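PDB 4ZM6: N-acetyl-beta-D glucosaminidase from Rhizomucor miehei CAU432, which probably hydrolyses N-acetyl-beta-D-glucosaminides through a glycoside hydrolase family 3 region and transfers acetyl groups from acetyl-CoA to glucosamine through a GCN5-related region. Local coordinates for residues H687-D692 with D834-L839; D683-D688 with W850-L855; T452-L457 with A479-Y484; V371-T376 with V497-T502. One frame throughout, in Å; residues are numbered along the deposited sequence.

The four contacts form two pairs in separate parts of the chain. Contacts 4 and 3 come first and belong to one six-stranded mixed sheet; both segments of contact 3 fall in the sequence between those of contact 4, and the centres are about 10 Å apart. Contacts 1 and 2 follow, with centres about 9 Å apart. They share His687 and Asp688, because strand 686-692 is flanked by 830-836 in contact 1 and by 847-857 in contact 2. Centres of the two pairs are about 43 to 61 Å apart. The first pair ties together strands of one alpha/beta sheet; the second joins two acetyltransferase regions through one strand.

Contact 1: H687-D692 with D834-L839; sequences HDLIGD and DWVELL
His687 and Val836 form the antiparallel hydrogen-bonded pair that joins strand 686-692 to the end of strand 830-836. Val836 N gives a bond to His687 O (2.8 Å, 166° at the hydrogen), and His687 N returns one to Val836 O at 3.2 Å. Trp835 also faces His687, which makes a G1 beta bulge with Trp835 in a left-handed backbone conformation. Its N-H is badly angled for His687 O and goes instead to a side chain: Trp835 N meets Asp688 OD1 at 2.8 Å, nearly along the C-O bond. Asp688 CG lies beside its own backbone N (chi1 -78°), and OD1 also comes near Asp834 CA.

The apolar contacts are made by Val836 and Leu839. Leu839 CD2 sits over one face of the His687 imidazole, 4.0 Å from the ring centroid, in a CH-pi contact displaced toward the rim, while Val836 O lies in the ring plane at the edge. Leu689 bridges two partners, with CD1 on Val836 CG2 at 3.5 Å and CD2 on Leu839 CD1 at 3.8 Å.

Polar ends are completed from outside: His687 ND1 by Ser852, Asp834 by a salt bridge to Arg655. Asp688 OD2 bonds the hydroxyls of Tyr832 and Tyr853, so with the Trp835 amide on OD1 three bonds fix the rotation of this buried carboxylate, and the amide displaced by the bulge is satisfied.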
# COMPACT_ATOMS: atom_id res chain seq x y z
N HIS A 687 18.35 -27.96 -23.01
CA HIS A 687 17.56 -28.35 -24.19
C HIS A 687 16.19 -28.94 -23.90
O HIS A 687 15.99 -29.62 -22.89
CB HIS A 687 18.35 -29.36 -25.01
CG HIS A 687 19.78 -28.98 -25.23
ND1 HIS A 687 20.19 -28.15 -26.25
CD2 HIS A 687 20.90 -29.32 -24.55
CE1 HIS A 687 21.50 -27.99 -26.19
NE2 HIS A 687 21.96 -28.69 -25.16
N ASP A 688 15.25 -28.66 -24.80
CA ASP A 688 14.01 -29.43 -24.94
C ASP A 688 14.19 -30.39 -26.11
O ASP A 688 14.71 -29.99 -27.16
CB ASP A 688 12.82 -28.51 -25.23
CG ASP A 688 12.31 -27.78 -23.99
OD1 ASP A 688 12.82 -28.00 -22.88
OD2 ASP A 688 11.39 -26.95 -24.14
N LEU A 689 13.76 -31.63 -25.94
CA LEU A 689 13.87 -32.66 -26.98
C LEU A 689 12.52 -32.97 -27.61
O LEU A 689 11.48 -32.80 -26.98
CB LEU A 689 14.45 -33.94 -26.40
CG LEU A 689 15.69 -33.80 -25.52
CD1 LEU A 689 16.18 -35.17 -25.08
CD2 LEU A 689 16.81 -33.05 -26.22
N ILE A 690 12.55 -33.42 -28.87
CA ILE A 690 11.35 -33.91 -29.56
C ILE A 690 11.62 -35.30 -30.14
O ILE A 690 12.70 -35.55 -30.67
CB ILE A 690 10.86 -32.96 -30.68
CG1 ILE A 690 9.61 -33.53 -31.36
CG2 ILE A 690 11.95 -32.72 -31.72
CD1 ILE A 690 8.94 -32.58 -32.33
N GLY A 691 10.64 -36.19 -30.02
CA GLY A 691 10.78 -37.56 -30.51
C GLY A 691 9.56 -38.03 -31.28
O GLY A 691 8.43 -37.91 -30.80
N ASP A 692 9.79 -38.56 -32.48
CA ASP A 692 8.74 -39.18 -33.28
C ASP A 692 8.44 -40.59 -32.75
O ASP A 692 9.34 -41.40 -32.58
CB ASP A 692 9.16 -39.25 -34.75
CG ASP A 692 8.07 -39.81 -35.65
OD1 ASP A 692 6.88 -39.49 -35.43
OD2 ASP A 692 8.40 -40.57 -36.58
N ASP A 834 11.41 -32.20 -21.80
CA ASP A 834 11.74 -30.80 -21.53
C ASP A 834 12.89 -30.68 -20.55
O ASP A 834 13.01 -31.47 -19.62
CB ASP A 834 10.50 -30.05 -21.01
CG ASP A 834 9.98 -30.60 -19.68
OD1 ASP A 834 9.68 -31.81 -19.60
OD2 ASP A 834 9.86 -29.82 -18.71
N TRP A 835 13.75 -29.68 -20.80
CA TRP A 835 14.81 -29.27 -19.88
C TRP A 835 15.70 -30.44 -19.50
O TRP A 835 15.63 -30.94 -18.37
CB TRP A 835 14.20 -28.61 -18.64
CG TRP A 835 15.19 -27.94 -17.70
CD1 TRP A 835 16.55 -28.03 -17.72
CD2 TRP A 835 14.87 -27.10 -16.58
NE1 TRP A 835 17.10 -27.29 -16.70
CE2 TRP A 835 16.08 -26.72 -15.98
CE3 TRP A 835 13.66 -26.64 -16.03
CZ2 TRP A 835 16.14 -25.89 -14.86
CZ3 TRP A 835 13.72 -25.82 -14.91
CH2 TRP A 835 14.95 -25.45 -14.33
N VAL A 836 16.53 -30.87 -20.44
CA VAL A 836 17.50 -31.94 -20.20
C VAL A 836 18.83 -31.65 -20.89
O VAL A 836 18.90 -30.83 -21.82
CB VAL A 836 16.98 -33.32 -20.65
CG1 VAL A 836 15.78 -33.74 -19.81
CG2 VAL A 836 16.65 -33.33 -22.14
N GLU A 837 19.87 -32.35 -20.44
CA GLU A 837 21.23 -32.15 -20.94
C GLU A 837 21.87 -33.41 -21.52
O GLU A 837 22.67 -33.31 -22.46
CB GLU A 837 22.11 -31.60 -19.82
CG GLU A 837 21.55 -30.37 -19.14
CD GLU A 837 22.59 -29.63 -18.32
OE1 GLU A 837 22.42 -29.55 -17.09
OE2 GLU A 837 23.58 -29.14 -18.91
N LEU A 838 21.55 -34.58 -20.98
CA LEU A 838 22.15 -35.84 -21.44
C LEU A 838 21.55 -36.26 -22.78
O LEU A 838 20.73 -37.17 -22.86
CB LEU A 838 21.97 -36.94 -20.38
CG LEU A 838 22.98 -37.02 -19.22
CD1 LEU A 838 23.83 -35.77 -19.03
CD2 LEU A 838 22.27 -37.38 -17.91
N LEU A 839 21.99 -35.58 -23.84
CA LEU A 839 21.43 -35.75 -25.18
C LEU A 839 21.73 -37.11 -25.79
O LEU A 839 20.93 -37.61 -26.58
CB LEU A 839 21.92 -34.64 -26.12
CG LEU A 839 21.07 -33.37 -26.23
CD1 LEU A 839 20.39 -32.99 -24.92
CD2 LEU A 839 21.91 -32.21 -26.75

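Contact 2: D683-D688 with W850-L855; sequences DNLVHD and WRSYRL
Trp850 and Arg851 both point their amides at Asp688 O, Trp850 N at 2.7 Å and Arg851 N at 3.3 Å, a classic beta bulge in the antiparallel pairing. The indole presents its edge, CE3, to Asp688 CB at 3.8 Å. Arg851 takes the Asp688 amide on its carbonyl, while its guanidinium leads away to Asp564 O and to a cation-pi contact with Trp565.

Ser852 sits in a non-hydrogen-bonded pair with His687, yet the side chains connect: OG and ND1 are 3.0 Å apart at the edge of the imidazole. Tyr853 exchanges two backbone bonds with Val686. Its OH donates to Asp688 OD2 at 2.6 Å, reaching it from 58° out of the carboxylate plane.

The Arg854 chain bends, and its NH1 makes a weak bond to Asp683 O and another bond to Asp682 O, while Leu685 CD2 lies 3.8 Å above one guanidinium face, toward the rim. Leu855 CG touches Val686 CG2 at 4.2 Å.

Strand 686-692 runs between 847-857 and 830-836, the place the last strand takes in a GNAT fold, consistent with one acetyltransferase region completing the other. Strand 847-857 also pairs with short strands 660-661 and 680-681, which flank helix 665-677.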
# COMPACT_ATOMS: atom_id res chain seq x y z
N ASP A 683 27.25 -20.74 -18.90
CA ASP A 683 28.12 -20.90 -20.08
C ASP A 683 27.52 -21.87 -21.10
O ASP A 683 27.58 -21.63 -22.31
CB ASP A 683 29.50 -21.42 -19.66
CG ASP A 683 30.22 -20.48 -18.71
OD1 ASP A 683 29.96 -19.26 -18.75
OD2 ASP A 683 31.07 -20.97 -17.93
N ASN A 684 26.96 -22.96 -20.58
CA ASN A 684 26.40 -24.03 -21.41
C ASN A 684 24.90 -23.84 -21.62
O ASN A 684 24.26 -23.07 -20.91
CB ASN A 684 26.67 -25.40 -20.77
CG ASN A 684 26.07 -25.51 -19.37
OD1 ASN A 684 24.94 -25.98 -19.21
ND2 ASN A 684 26.82 -25.08 -18.36
N LEU A 685 24.36 -24.56 -22.60
CA LEU A 685 22.93 -24.50 -22.91
C LEU A 685 22.16 -25.63 -22.23
O LEU A 685 22.75 -26.52 -21.61
CB LEU A 685 22.70 -24.55 -24.42
CG LEU A 685 23.16 -23.34 -25.24
CD1 LEU A 685 22.80 -23.53 -26.70
CD2 LEU A 685 22.56 -22.04 -24.72
N VAL A 686 20.84 -25.55 -22.34
CA VAL A 686 19.91 -26.53 -21.80
C VAL A 686 18.86 -26.73 -22.89
O VAL A 686 18.53 -25.79 -23.60
CB VAL A 686 19.31 -26.03 -20.47
CG1 VAL A 686 17.84 -26.37 -20.33
CG2 VAL A 686 20.11 -26.58 -19.29
N HIS A 687 18.35 -27.96 -23.01
CA HIS A 687 17.56 -28.35 -24.19
C HIS A 687 16.19 -28.94 -23.90
O HIS A 687 15.99 -29.62 -22.89
CB HIS A 687 18.35 -29.36 -25.01
CG HIS A 687 19.78 -28.98 -25.23
ND1 HIS A 687 20.19 -28.15 -26.25
CD2 HIS A 687 20.90 -29.32 -24.55
CE1 HIS A 687 21.50 -27.99 -26.19
NE2 HIS A 687 21.96 -28.69 -25.16
N ASP A 688 15.25 -28.66 -24.80
CA ASP A 688 14.01 -29.43 -24.94
C ASP A 688 14.19 -30.39 -26.11
O ASP A 688 14.71 -29.99 -27.16
CB ASP A 688 12.82 -28.51 -25.23
CG ASP A 688 12.31 -27.78 -23.99
OD1 ASP A 688 12.82 -28.00 -22.88
OD2 ASP A 688 11.39 -26.95 -24.14
N TRP A 850 15.08 -30.08 -29.85
CA TRP A 850 14.00 -29.33 -30.47
C TRP A 850 14.25 -27.83 -30.36
O TRP A 850 14.15 -27.10 -31.35
CB TRP A 850 12.68 -29.69 -29.79
CG TRP A 850 11.52 -28.92 -30.31
CD1 TRP A 850 11.10 -28.86 -31.60
CD2 TRP A 850 10.64 -28.08 -29.55
NE1 TRP A 850 10.00 -28.04 -31.70
CE2 TRP A 850 9.70 -27.55 -30.45
CE3 TRP A 850 10.56 -27.74 -28.20
CZ2 TRP A 850 8.68 -26.68 -30.05
CZ3 TRP A 850 9.54 -26.87 -27.80
CH2 TRP A 850 8.62 -26.36 -28.72
N ARG A 851 14.54 -27.38 -29.14
CA ARG A 851 14.87 -25.99 -28.88
C ARG A 851 15.88 -25.93 -27.73
O ARG A 851 15.90 -26.82 -26.88
CB ARG A 851 13.62 -25.19 -28.50
CG ARG A 851 12.54 -25.12 -29.57
CD ARG A 851 12.92 -24.18 -30.70
NE ARG A 851 11.96 -24.22 -31.81
CZ ARG A 851 10.75 -23.68 -31.80
NH1 ARG A 851 10.30 -23.03 -30.72
NH2 ARG A 851 9.96 -23.77 -32.86
N SER A 852 16.70 -24.88 -27.70
CA SER A 852 17.71 -24.72 -26.65
C SER A 852 17.52 -23.42 -25.87
O SER A 852 17.01 -22.43 -26.40
CB SER A 852 19.12 -24.77 -27.25
OG SER A 852 19.31 -25.95 -28.01
N TYR A 853 17.91 -23.43 -24.60
CA TYR A 853 17.81 -22.26 -23.72
C TYR A 853 19.09 -22.07 -22.92
O TYR A 853 19.80 -23.03 -22.63
CB TYR A 853 16.64 -22.41 -22.74
CG TYR A 853 15.37 -22.96 -23.35
CD1 TYR A 853 15.15 -24.32 -23.41
CD2 TYR A 853 14.39 -22.11 -23.86
CE1 TYR A 853 14.00 -24.84 -23.96
CE2 TYR A 853 13.22 -22.62 -24.41
CZ TYR A 853 13.04 -23.99 -24.46
OH TYR A 853 11.89 -24.52 -25.01
N ARG A 854 19.38 -20.83 -22.55
CA ARG A 854 20.47 -20.54 -21.62
C ARG A 854 19.88 -20.07 -20.31
O ARG A 854 19.18 -19.06 -20.27
CB ARG A 854 21.39 -19.47 -22.19
CG ARG A 854 22.56 -19.11 -21.28
CD ARG A 854 23.38 -17.96 -21.85
NE ARG A 854 23.79 -18.23 -23.23
CZ ARG A 854 24.78 -19.05 -23.58
NH1 ARG A 854 25.49 -19.69 -22.65
NH2 ARG A 854 25.06 -19.23 -24.87
N LEU A 855 20.17 -20.80 -19.24
CA LEU A 855 19.65 -20.45 -17.93
C LEU A 855 20.32 -19.18 -17.42
O LEU A 855 21.41 -18.82 -17.87
CB LEU A 855 19.88 -21.58 -16.92
CG LEU A 855 19.29 -22.95 -17.28
CD1 LEU A 855 19.33 -23.86 -16.06
CD2 LEU A 855 17.87 -22.83 -17.82

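Contact 3: T452-L457 with A479-Y484; sequences TANANL and AVMNPY
Thr452 and Ala479 make a parallel bridge at the carboxyl ends of strands 447-452 and 475-479, the two strands that helix 459-471 links in a beta-alpha-beta crossover. Val480 N donates to Thr452 O at 3.0 Å, and Ala479 CA-H points at the same oxygen. Thr452 OG1 lies beside Ala479 and has its polar partner in Asp485, which also takes the amide of Ala455 as the chain turns into the short 3-10 segment 455-457.

Past the bridge the two loops stay together through side chains. Met481 SD rests on Ala453 CB at 3.6 Å; the thioether bends at chi3 (79°), which brings CE to 3.7 Å from Asn454 ND2. The loops leave the carboxyl edge of a mostly parallel sheet, consistent with the alpha/beta sandwich domain that follows the barrel in family 3 glycosidases.

Asn454 carries the polar link. Its backbone is left-handed, and OD1 of its side chain accepts from Asn482 N at 2.8 Å, the donor tilted 21° from the amide plane. The same oxygen packs against Met481 CB, and the amides of Asn454 and Asn482 are turned 45° from each other. Asn482 ND2 is 3.3 Å from Asn454 OD1 at a poor angle; it bonds weakly to Asn143 O instead, in the barrel region, as Tyr484 OH does more firmly with Asn138 ND2.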
# COMPACT_ATOMS: atom_id res chain seq x y z
N THR A 452 25.94 26.83 -13.09
CA THR A 452 25.54 27.17 -11.73
C THR A 452 25.76 25.97 -10.82
O THR A 452 25.69 24.82 -11.24
CB THR A 452 24.07 27.61 -11.65
OG1 THR A 452 23.20 26.49 -11.88
CG2 THR A 452 23.78 28.71 -12.68
N ALA A 453 26.07 26.28 -9.57
CA ALA A 453 26.22 25.28 -8.52
C ALA A 453 25.51 25.86 -7.30
O ALA A 453 26.07 26.71 -6.61
CB ALA A 453 27.69 25.03 -8.24
N ASN A 454 24.28 25.41 -7.07
CA ASN A 454 23.42 25.91 -6.00
C ASN A 454 23.29 27.44 -6.01
O ASN A 454 23.51 28.11 -5.00
CB ASN A 454 23.89 25.40 -4.63
CG ASN A 454 23.61 23.92 -4.42
OD1 ASN A 454 22.88 23.30 -5.19
ND2 ASN A 454 24.17 23.35 -3.36
N ALA A 455 22.95 27.99 -7.18
CA ALA A 455 22.65 29.41 -7.31
C ALA A 455 21.60 29.84 -6.28
O ALA A 455 21.74 30.89 -5.65
CB ALA A 455 22.17 29.73 -8.72
N ASN A 456 20.57 29.02 -6.08
CA ASN A 456 19.53 29.27 -5.07
C ASN A 456 20.04 29.39 -3.63
O ASN A 456 19.23 29.52 -2.70
CB ASN A 456 18.39 28.23 -5.17
CG ASN A 456 18.74 26.86 -4.58
OD1 ASN A 456 17.86 26.01 -4.40
ND2 ASN A 456 20.01 26.63 -4.28
N LEU A 457 21.36 29.31 -3.46
CA LEU A 457 22.05 29.55 -2.18
C LEU A 457 23.21 30.57 -2.30
O LEU A 457 23.85 30.87 -1.29
CB LEU A 457 22.61 28.22 -1.66
CG LEU A 457 21.82 27.33 -0.68
CD1 LEU A 457 20.31 27.54 -0.67
CD2 LEU A 457 22.14 25.86 -0.93
N ALA A 479 22.86 23.49 -14.26
CA ALA A 479 23.03 23.42 -12.80
C ALA A 479 23.57 22.05 -12.39
O ALA A 479 22.97 21.02 -12.69
CB ALA A 479 21.72 23.71 -12.10
N VAL A 480 24.71 22.04 -11.70
CA VAL A 480 25.43 20.80 -11.46
C VAL A 480 25.38 20.31 -10.01
O VAL A 480 25.86 19.23 -9.70
CB VAL A 480 26.89 20.90 -11.95
CG1 VAL A 480 26.92 21.29 -13.42
CG2 VAL A 480 27.70 21.90 -11.13
N MET A 481 24.81 21.12 -9.12
CA MET A 481 24.55 20.66 -7.75
C MET A 481 23.05 20.36 -7.59
O MET A 481 22.57 19.39 -8.17
CB MET A 481 25.11 21.66 -6.74
CG MET A 481 26.63 21.70 -6.78
SD MET A 481 27.42 22.74 -5.54
CE MET A 481 27.34 21.68 -4.09
N ASN A 482 22.31 21.16 -6.83
CA ASN A 482 20.87 20.95 -6.75
C ASN A 482 20.18 21.41 -8.03
O ASN A 482 20.59 22.41 -8.62
CB ASN A 482 20.27 21.69 -5.55
CG ASN A 482 20.78 21.16 -4.23
OD1 ASN A 482 21.31 20.05 -4.14
ND2 ASN A 482 20.61 21.96 -3.18
N PRO A 483 19.13 20.69 -8.46
CA PRO A 483 18.41 21.03 -9.69
C PRO A 483 17.42 22.19 -9.59
O PRO A 483 16.81 22.57 -10.59
CB PRO A 483 17.66 19.73 -10.01
CG PRO A 483 17.39 19.15 -8.68
CD PRO A 483 18.63 19.43 -7.87
N TYR A 484 17.26 22.75 -8.39
CA TYR A 484 16.23 23.77 -8.15
C TYR A 484 16.60 25.17 -8.68
O TYR A 484 15.74 26.05 -8.76
CB TYR A 484 15.92 23.88 -6.66
CG TYR A 484 15.53 22.57 -5.96
CD1 TYR A 484 14.28 22.00 -6.14
CD2 TYR A 484 16.42 21.94 -5.09
CE1 TYR A 484 13.92 20.82 -5.50
CE2 TYR A 484 16.08 20.77 -4.44
CZ TYR A 484 14.83 20.21 -4.65
OH TYR A 484 14.50 19.04 -3.99

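Contact 4: V371-T376 with V497-T502; sequences VPTVVT and VTYEYT
Thr373 and Val497 pair as antiparallel neighbours, Thr373 N to Val497 O at 3.1 Å and Val497 N to Thr373 O at 2.9 Å. This ties 373-377, an outermost strand of the six-stranded mixed sheet, to 494-497 and sets it against the otherwise parallel strands.

On the face carrying Thr373 and Val497, the Tyr499 side chain folds back over the first segment. Its OH and Thr373 OG1 share a hydrogen bond of 2.6 Å at the ring edge; chi1 of Thr373 (-45°) sets OG1 beside the backbone N, where it meets this hydroxyl. Val371 O lies near the same edge, 3.5 Å from Tyr499 CE2, and the two side chains pass in opposite directions, Val371 CG1 3.9 Å from Tyr499 CD2. Further along the strand Val375 CG2 meets Val497 CG2 at 3.9 Å, the two side chains at about a right angle.

The second shell holds these groups. Ser521 OG bonds both Val371 O and Thr373 OG1, and it follows directly on Arg520, which binds acetyl-CoA; the Arg520 side chain is about 8 Å from that of Pro372. Met100 and Ala104 of helix 99-105 touch the Tyr499 side chain, joining this sheet to the barrel region. Farther along the segment, Glu500 receives Gly98 N and Tyr368 OH. Thr502, N-cap residue of helix 503-513, donates through OG1 to Glu500 OE1 at 2.6 Å, on the anti lone pair.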
# COMPACT_ATOMS: atom_id res chain seq x y z
N VAL A 371 21.43 9.94 -17.13
CA VAL A 371 21.25 10.74 -15.91
C VAL A 371 20.76 12.18 -16.14
O VAL A 371 19.68 12.53 -15.67
CB VAL A 371 22.54 10.76 -15.05
CG1 VAL A 371 22.49 11.84 -13.98
CG2 VAL A 371 22.75 9.39 -14.39
N PRO A 372 21.53 13.02 -16.84
CA PRO A 372 21.09 14.42 -16.87
C PRO A 372 19.75 14.63 -17.57
O PRO A 372 19.39 13.87 -18.48
CB PRO A 372 22.21 15.13 -17.64
CG PRO A 372 22.82 14.07 -18.48
CD PRO A 372 22.71 12.80 -17.69
N THR A 373 19.03 15.65 -17.12
CA THR A 373 17.70 15.98 -17.61
C THR A 373 17.71 17.36 -18.26
O THR A 373 18.27 18.31 -17.71
CB THR A 373 16.69 16.01 -16.44
OG1 THR A 373 16.87 14.86 -15.60
CG2 THR A 373 15.26 16.03 -16.97
N VAL A 374 17.09 17.47 -19.43
CA VAL A 374 16.79 18.76 -20.04
C VAL A 374 15.43 19.16 -19.48
O VAL A 374 14.44 18.48 -19.72
CB VAL A 374 16.71 18.66 -21.57
CG1 VAL A 374 16.30 19.99 -22.17
CG2 VAL A 374 18.05 18.20 -22.13
N VAL A 375 15.41 20.25 -18.73
CA VAL A 375 14.22 20.65 -17.98
C VAL A 375 13.36 21.62 -18.80
O VAL A 375 12.14 21.47 -18.87
CB VAL A 375 14.62 21.29 -16.64
CG1 VAL A 375 13.39 21.68 -15.84
CG2 VAL A 375 15.48 20.32 -15.84
N THR A 376 13.99 22.61 -19.41
CA THR A 376 13.28 23.48 -20.35
C THR A 376 14.13 23.70 -21.59
O THR A 376 15.35 23.59 -21.55
CB THR A 376 12.88 24.84 -19.74
OG1 THR A 376 14.05 25.57 -19.33
CG2 THR A 376 11.97 24.64 -18.53
N VAL A 497 19.97 19.86 -15.91
CA VAL A 497 20.48 19.52 -14.58
C VAL A 497 21.27 18.21 -14.63
O VAL A 497 20.92 17.30 -15.38
CB VAL A 497 19.34 19.44 -13.54
CG1 VAL A 497 18.72 20.81 -13.34
CG2 VAL A 497 18.28 18.43 -13.96
N THR A 498 22.35 18.15 -13.86
CA THR A 498 23.24 16.99 -13.85
C THR A 498 23.23 16.27 -12.52
O THR A 498 23.82 15.20 -12.40
CB THR A 498 24.69 17.40 -14.18
OG1 THR A 498 25.33 17.97 -13.03
CG2 THR A 498 24.72 18.39 -15.35
N TYR A 499 22.59 16.86 -11.51
CA TYR A 499 22.44 16.26 -10.18
C TYR A 499 23.76 16.00 -9.42
O TYR A 499 23.73 15.49 -8.30
CB TYR A 499 21.64 14.95 -10.27
CG TYR A 499 20.33 15.07 -11.02
CD1 TYR A 499 19.22 15.68 -10.44
CD2 TYR A 499 20.19 14.56 -12.31
CE1 TYR A 499 18.02 15.80 -11.13
CE2 TYR A 499 19.00 14.68 -13.01
CZ TYR A 499 17.91 15.29 -12.41
OH TYR A 499 16.72 15.41 -13.08
N GLU A 500 24.90 16.35 -10.02
CA GLU A 500 26.20 16.23 -9.36
C GLU A 500 27.30 16.80 -10.25
O GLU A 500 27.16 16.81 -11.48
CB GLU A 500 26.53 14.78 -8.99
CG GLU A 500 26.63 13.83 -10.17
CD GLU A 500 26.81 12.39 -9.73
OE1 GLU A 500 27.91 11.84 -9.93
OE2 GLU A 500 25.84 11.82 -9.18
N TYR A 501 28.39 17.25 -9.63
CA TYR A 501 29.47 17.91 -10.36
C TYR A 501 30.66 17.01 -10.63
O TYR A 501 31.78 17.49 -10.85
CB TYR A 501 29.91 19.20 -9.65
CG TYR A 501 30.23 19.05 -8.18
CD1 TYR A 501 31.15 18.12 -7.72
CD2 TYR A 501 29.62 19.87 -7.24
CE1 TYR A 501 31.44 17.99 -6.37
CE2 TYR A 501 29.90 19.75 -5.89
CZ TYR A 501 30.81 18.81 -5.46
OH TYR A 501 31.09 18.69 -4.13
N THR A 502 30.43 15.70 -10.63
CA THR A 502 31.46 14.72 -10.95
C THR A 502 31.86 14.83 -12.44
O THR A 502 31.05 15.26 -13.27
CB THR A 502 30.98 13.29 -10.64
OG1 THR A 502 29.78 13.01 -11.37
CG2 THR A 502 30.71 13.13 -9.14